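PDB 3DXQ: choline/ethanolamine kinase family protein from Mesorhizobium loti, which probably transfers phosphate from ATP to a small alcohol such as ethanolamine, as kinases of this family do. Local coordinates for residues A[114-118]-A[226-230]; A[176-182]-A[207-212]. All coordinates share one frame; numbering follows the deposited sequence.

How the contacts relate
Contact 2 is core: it lies near the centre of the chain, and every residue that touches there is buried. Contact 1 is farther out and only partly buried, with Arg115 at its exposed edge. Contact 1 joins helix 106-118 to helix 220-231. Contact 2 ties the loop 176-182 to helix 206-215, which directly precedes helix 220-231. Contact 1 mixes apolar packing of Phe114 with two hydrogen bonds made by side chains. Contact 2 relies on backbone groups held by a carboxylate and an indole. The two meet where His118 NE2 lies 3.0 Å from Asp208 OD2, a probable hydrogen bond. Leu209 also packs against both Phe114 and Tyr230.

Contact 1 (A[114-118]-A[226-230]); sequences FRKLH and LMRAY
Arg115 and Tyr230 mark the closest backbone approach, with CA atoms 5.4 Å apart. Their helical segments run at 44° to each other, with axes 10.5 Å apart at the nearest point. Tyr230 gives the largest share of the buried surface. Its CG is anti to the backbone N (chi1 179°), which carries the ring across to the other helix. At the far end, Tyr230 OH and His118 ND1 share a hydrogen bond of 2.6 Å. The hydroxyl meets the imidazole at its edge, near the ring plane. The two rings meet rim to rim with planes at 76°, so neither stacks on the other. Nearer the helix, Tyr230 CD1 rests 3.7 Å from Phe114 CB. The Phe114 ring turns its edge to a methyl of Leu226. Arg115 is extended and runs past the end of helix 220-231. Its chain passes alongside Tyr230 O, and its NH1 donates a bent hydrogen bond of 3.2 Å to Ala229 O. Carbonyls near a helix C-terminus would tend to favour this positive group. Helix 206-215 packs against both helices, with Phe114 on its Leu212. Pro205, just ahead of that helix, touches both His118 and Tyr230, while Ala229 reaches back to Ala108 and Glu112 on helix 106-118.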
loop_
_atom_site.group_PDB
_atom_site.type_symbol
_atom_site.label_atom_id
_atom_site.label_comp_id
_atom_site.label_asym_id
_atom_site.label_seq_id
_atom_site.Cartn_x
_atom_site.Cartn_y
_atom_site.Cartn_z
ATOM N N PHE A 114 6.189 1.756 10.144
ATOM C CA PHE A 114 5.287 2.879 9.964
ATOM C C PHE A 114 5.618 3.984 10.963
ATOM O O PHE A 114 5.630 5.173 10.633
ATOM C CB PHE A 114 3.826 2.466 10.162
ATOM C CG PHE A 114 3.248 1.665 9.032
ATOM C CD1 PHE A 114 3.548 1.960 7.708
ATOM C CD2 PHE A 114 2.335 0.664 9.288
ATOM C CE1 PHE A 114 2.973 1.217 6.675
ATOM C CE2 PHE A 114 1.754 -0.065 8.257
ATOM C CZ PHE A 114 2.070 0.218 6.955
ATOM N N ARG A 115 5.882 3.587 12.198
ATOM C CA ARG A 115 6.131 4.555 13.251
ATOM C C ARG A 115 7.311 5.434 12.913
ATOM O O ARG A 115 7.282 6.639 13.123
ATOM C CB ARG A 115 6.399 3.836 14.563
ATOM C CG ARG A 115 6.502 4.734 15.784
ATOM C CD ARG A 115 6.499 3.851 16.992
ATOM N NE ARG A 115 6.796 4.530 18.236
ATOM C CZ ARG A 115 6.930 3.904 19.400
ATOM N NH1 ARG A 115 6.777 2.589 19.485
ATOM N NH2 ARG A 115 7.220 4.590 20.488
ATOM N N LYS A 116 8.357 4.798 12.398
ATOM C CA LYS A 116 9.554 5.492 11.988
ATOM C C LYS A 116 9.233 6.419 10.832
ATOM O O LYS A 116 9.694 7.576 10.816
ATOM C CB LYS A 116 10.634 4.497 11.586
ATOM C CG LYS A 116 12.032 5.111 11.540
ATOM C CD LYS A 116 13.092 3.998 11.482
ATOM C CE LYS A 116 14.481 4.511 11.212
ATOM N NZ LYS A 116 15.317 3.363 10.815
ATOM N N LEU A 117 8.427 5.913 9.898
ATOM C CA LEU A 117 8.041 6.672 8.709
ATOM C C LEU A 117 7.259 7.898 9.060
ATOM O O LEU A 117 7.659 9.000 8.717
ATOM C CB LEU A 117 7.216 5.814 7.740
ATOM C CG LEU A 117 6.607 6.524 6.522
ATOM C CD1 LEU A 117 7.724 7.117 5.657
ATOM C CD2 LEU A 117 5.678 5.601 5.707
ATOM N N HIS A 118 6.128 7.700 9.723
ATOM C CA HIS A 118 5.223 8.807 10.057
ATOM C C HIS A 118 5.878 9.798 10.995
ATOM O O HIS A 118 5.668 10.989 10.905
ATOM C CB HIS A 118 3.937 8.280 10.667
ATOM C CG HIS A 118 3.177 7.360 9.766
ATOM N ND1 HIS A 118 2.267 6.444 10.237
ATOM C CD2 HIS A 118 3.211 7.199 8.424
ATOM C CE1 HIS A 118 1.763 5.764 9.222
ATOM N NE2 HIS A 118 2.313 6.208 8.108
ATOM N N LEU A 226 0.055 -4.950 15.804
ATOM C CA LEU A 226 0.424 -3.860 14.874
ATOM C C LEU A 226 0.250 -2.493 15.531
ATOM O O LEU A 226 1.150 -1.668 15.524
ATOM C CB LEU A 226 -0.468 -3.923 13.624
ATOM C CG LEU A 226 -0.388 -2.807 12.574
ATOM C CD1 LEU A 226 0.992 -2.796 11.817
ATOM C CD2 LEU A 226 -1.555 -2.892 11.595
HETATM N N MSE A 227 -0.926 -2.259 16.095
HETATM C CA MSE A 227 -1.236 -0.967 16.690
HETATM C C MSE A 227 -0.411 -0.702 17.938
HETATM O O MSE A 227 0.092 0.414 18.146
HETATM C CB MSE A 227 -2.743 -0.863 16.981
HETATM C CG MSE A 227 -3.558 -0.796 15.699
HETATM SE SE MSE A 227 -5.490 -0.631 15.934
HETATM C CE MSE A 227 -5.753 -2.306 17.098
ATOM N N ARG A 228 -0.252 -1.723 18.765
ATOM C CA ARG A 228 0.521 -1.566 19.975
ATOM C C ARG A 228 1.945 -1.177 19.631
ATOM O O ARG A 228 2.499 -0.308 20.277
ATOM C CB ARG A 228 0.478 -2.843 20.818
ATOM C CG ARG A 228 1.320 -2.800 22.097
ATOM C CD ARG A 228 1.193 -4.102 22.892
ATOM N NE ARG A 228 -0.127 -4.221 23.522
ATOM C CZ ARG A 228 -0.476 -3.654 24.681
ATOM N NH1 ARG A 228 0.389 -2.907 25.376
ATOM N NH2 ARG A 228 -1.706 -3.829 25.148
ATOM N N ALA A 229 2.533 -1.814 18.620
ATOM C CA ALA A 229 3.909 -1.506 18.220
ATOM C C ALA A 229 3.969 -0.135 17.603
ATOM O O ALA A 229 4.950 0.574 17.771
ATOM C CB ALA A 229 4.457 -2.554 17.242
ATOM N N TYR A 230 2.912 0.229 16.882
ATOM C CA TYR A 230 2.850 1.536 16.217
ATOM C C TYR A 230 2.715 2.718 17.175
ATOM O O TYR A 230 3.432 3.704 17.029
ATOM C CB TYR A 230 1.695 1.580 15.208
ATOM C CG TYR A 230 1.576 2.901 14.514
ATOM C CD1 TYR A 230 2.468 3.263 13.505
ATOM C CD2 TYR A 230 0.608 3.821 14.894
ATOM C CE1 TYR A 230 2.392 4.513 12.888
ATOM C CE2 TYR A 230 0.505 5.065 14.260
ATOM C CZ TYR A 230 1.384 5.398 13.265
ATOM O OH TYR A 230 1.271 6.626 12.665
#

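Contact 2 (A[176-182]-A[207-212]); sequences CHCDPLC and WDLGDL
Asp208 turns its carboxylate toward the backbone of His177 and Cys178. His177, Asp179 and Asn184 fit the HxDxxxxN catalytic-loop pattern of the kinase-like phosphotransferase fold. By family, Asp179 is probably the catalytic aspartate of that pattern. Gripping such a loop from the following helix recalls protein kinases, where an aspartate of helix F holds the catalytic-loop backbone. The two oxygens divide the work. OD2 of Asp208 accepts from His177 N at 3.0 Å through its syn lone pair. OD1 of Asp208 accepts from Cys178 N at 2.8 Å, also on the syn side but 19° out of the carboxylate plane. OD2 has a second partner in His118 of helix 106-118. With an alanine in place of Asp208, His177 N and Cys178 N would probably lose their acceptor, and His118 NE2 its partner. Trp207 adds a third bond from the same helix. Its CG is anti to the backbone N (chi1 162°), which puts the indole beside the loop, edge on to Cys178. NE1 of Trp207 donates a fairly straight bond of 3.0 Å to Cys178 O, but from above the carbonyl plane. Cys178 SG makes an oblique sulfur-aromatic contact with the five-membered ring of Trp207. Pro180 presses its ring on the helix between Asp208 and Asp211: its CG is 3.4 Å from Asp208 O, and its CD is 3.5 Å from Asp211 CG. Pro180 is also the centre of an inverse gamma turn. Within the loop, His177 ND1 accepts from Asp179 N at 3.1 Å, while NE2 bonds to Val195 O, so both ring nitrogens are used. Farther along, the methyl CD1 of Leu212 lies 3.6 Å from Pro180 O.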
loop_
_atom_site.group_PDB
_atom_site.type_symbol
_atom_site.label_atom_id
_atom_site.label_comp_id
_atom_site.label_asym_id
_atom_site.label_seq_id
_atom_site.Cartn_x
_atom_site.Cartn_y
_atom_site.Cartn_z
ATOM N N CYS A 176 2.660 9.136 4.296
ATOM C CA CYS A 176 2.218 7.752 4.254
ATOM C C CYS A 176 2.551 7.019 2.970
ATOM O O CYS A 176 2.549 7.593 1.892
ATOM C CB CYS A 176 0.713 7.705 4.474
ATOM S SG CYS A 176 0.224 8.346 6.075
ATOM N N HIS A 177 2.802 5.720 3.103
ATOM C CA HIS A 177 3.091 4.876 1.959
ATOM C C HIS A 177 1.861 4.704 1.070
ATOM O O HIS A 177 1.994 4.678 -0.146
ATOM C CB HIS A 177 3.562 3.515 2.426
ATOM C CG HIS A 177 3.916 2.596 1.312
ATOM N ND1 HIS A 177 2.960 1.930 0.572
ATOM C CD2 HIS A 177 5.119 2.227 0.806
ATOM C CE1 HIS A 177 3.561 1.195 -0.350
ATOM N NE2 HIS A 177 4.871 1.355 -0.228
ATOM N N CYS A 178 0.691 4.532 1.692
ATOM C CA CYS A 178 -0.610 4.490 0.997
ATOM C C CYS A 178 -1.017 3.219 0.261
ATOM O O CYS A 178 -2.195 3.037 -0.015
ATOM C CB CYS A 178 -0.762 5.680 0.060
ATOM S SG CYS A 178 -0.798 7.230 0.950
ATOM N N ASP A 179 -0.070 2.359 -0.089
ATOM C CA ASP A 179 -0.409 1.071 -0.679
ATOM C C ASP A 179 0.498 -0.012 -0.112
ATOM O O ASP A 179 1.217 -0.671 -0.859
ATOM C CB ASP A 179 -0.301 1.118 -2.210
ATOM C CG ASP A 179 -0.830 -0.156 -2.882
ATOM O OD1 ASP A 179 -1.901 -0.668 -2.467
ATOM O OD2 ASP A 179 -0.166 -0.630 -3.824
ATOM N N PRO A 180 0.466 -0.198 1.217
ATOM C CA PRO A 180 1.356 -1.153 1.883
ATOM C C PRO A 180 0.976 -2.631 1.707
ATOM O O PRO A 180 0.608 -3.307 2.671
ATOM C CB PRO A 180 1.276 -0.721 3.352
ATOM C CG PRO A 180 -0.108 -0.175 3.482
ATOM C CD PRO A 180 -0.390 0.520 2.184
ATOM N N LEU A 181 1.075 -3.121 0.476
ATOM C CA LEU A 181 0.872 -4.536 0.201
ATOM C C LEU A 181 1.938 -5.342 0.949
ATOM O O LEU A 181 3.046 -4.868 1.179
ATOM C CB LEU A 181 0.983 -4.835 -1.296
ATOM C CG LEU A 181 0.061 -4.117 -2.309
ATOM C CD1 LEU A 181 0.674 -4.223 -3.713
ATOM C CD2 LEU A 181 -1.389 -4.636 -2.305
ATOM N N CYS A 182 1.595 -6.564 1.333
ATOM C CA CYS A 182 2.515 -7.404 2.046
ATOM C C CYS A 182 3.848 -7.509 1.314
ATOM O O CYS A 182 4.919 -7.428 1.952
ATOM C CB CYS A 182 1.911 -8.781 2.232
ATOM S SG CYS A 182 0.463 -8.775 3.277
ATOM N N TRP A 207 -4.372 5.237 7.760
ATOM C CA TRP A 207 -4.760 4.620 6.499
ATOM C C TRP A 207 -3.784 3.489 6.192
ATOM O O TRP A 207 -4.193 2.424 5.717
ATOM C CB TRP A 207 -4.736 5.604 5.345
ATOM C CG TRP A 207 -4.712 4.910 4.053
ATOM C CD1 TRP A 207 -3.606 4.470 3.383
ATOM C CD2 TRP A 207 -5.841 4.546 3.259
ATOM N NE1 TRP A 207 -3.979 3.851 2.212
ATOM C CE2 TRP A 207 -5.345 3.895 2.104
ATOM C CE3 TRP A 207 -7.216 4.719 3.402
ATOM C CZ2 TRP A 207 -6.172 3.407 1.115
ATOM C CZ3 TRP A 207 -8.050 4.233 2.412
ATOM C CH2 TRP A 207 -7.526 3.578 1.282
ATOM N N ASP A 208 -2.500 3.736 6.452
ATOM C CA ASP A 208 -1.459 2.748 6.234
ATOM C C ASP A 208 -1.701 1.490 7.048
ATOM O O ASP A 208 -1.584 0.364 6.521
ATOM C CB ASP A 208 -0.067 3.331 6.582
ATOM C CG ASP A 208 0.539 4.161 5.442
ATOM O OD1 ASP A 208 -0.066 4.226 4.334
ATOM O OD2 ASP A 208 1.647 4.722 5.645
ATOM N N LEU A 209 -2.025 1.682 8.326
ATOM C CA LEU A 209 -2.326 0.550 9.225
ATOM C C LEU A 209 -3.535 -0.219 8.732
ATOM O O LEU A 209 -3.505 -1.450 8.663
ATOM C CB LEU A 209 -2.517 0.989 10.685
ATOM C CG LEU A 209 -1.190 1.216 11.441
ATOM C CD1 LEU A 209 -0.336 2.354 10.853
ATOM C CD2 LEU A 209 -1.401 1.479 12.922
ATOM N N GLY A 210 -4.583 0.498 8.349
ATOM C CA GLY A 210 -5.803 -0.176 7.870
ATOM C C GLY A 210 -5.563 -0.944 6.579
ATOM O O GLY A 210 -6.074 -2.058 6.383
ATOM N N ASP A 211 -4.767 -0.344 5.698
ATOM C CA ASP A 211 -4.491 -0.938 4.397
ATOM C C ASP A 211 -3.697 -2.228 4.540
ATOM O O ASP A 211 -4.054 -3.251 3.954
ATOM C CB ASP A 211 -3.739 0.051 3.522
ATOM C CG ASP A 211 -3.747 -0.334 2.037
ATOM O OD1 ASP A 211 -3.293 -1.418 1.648
ATOM O OD2 ASP A 211 -4.162 0.506 1.234
ATOM N N LEU A 212 -2.635 -2.188 5.327
ATOM C CA LEU A 212 -1.843 -3.383 5.570
ATOM C C LEU A 212 -2.702 -4.481 6.152
ATOM O O LEU A 212 -2.621 -5.622 5.711
ATOM C CB LEU A 212 -0.697 -3.071 6.527
ATOM C CG LEU A 212 0.144 -4.237 7.009
ATOM C CD1 LEU A 212 0.497 -5.141 5.816
ATOM C CD2 LEU A 212 1.414 -3.703 7.723
#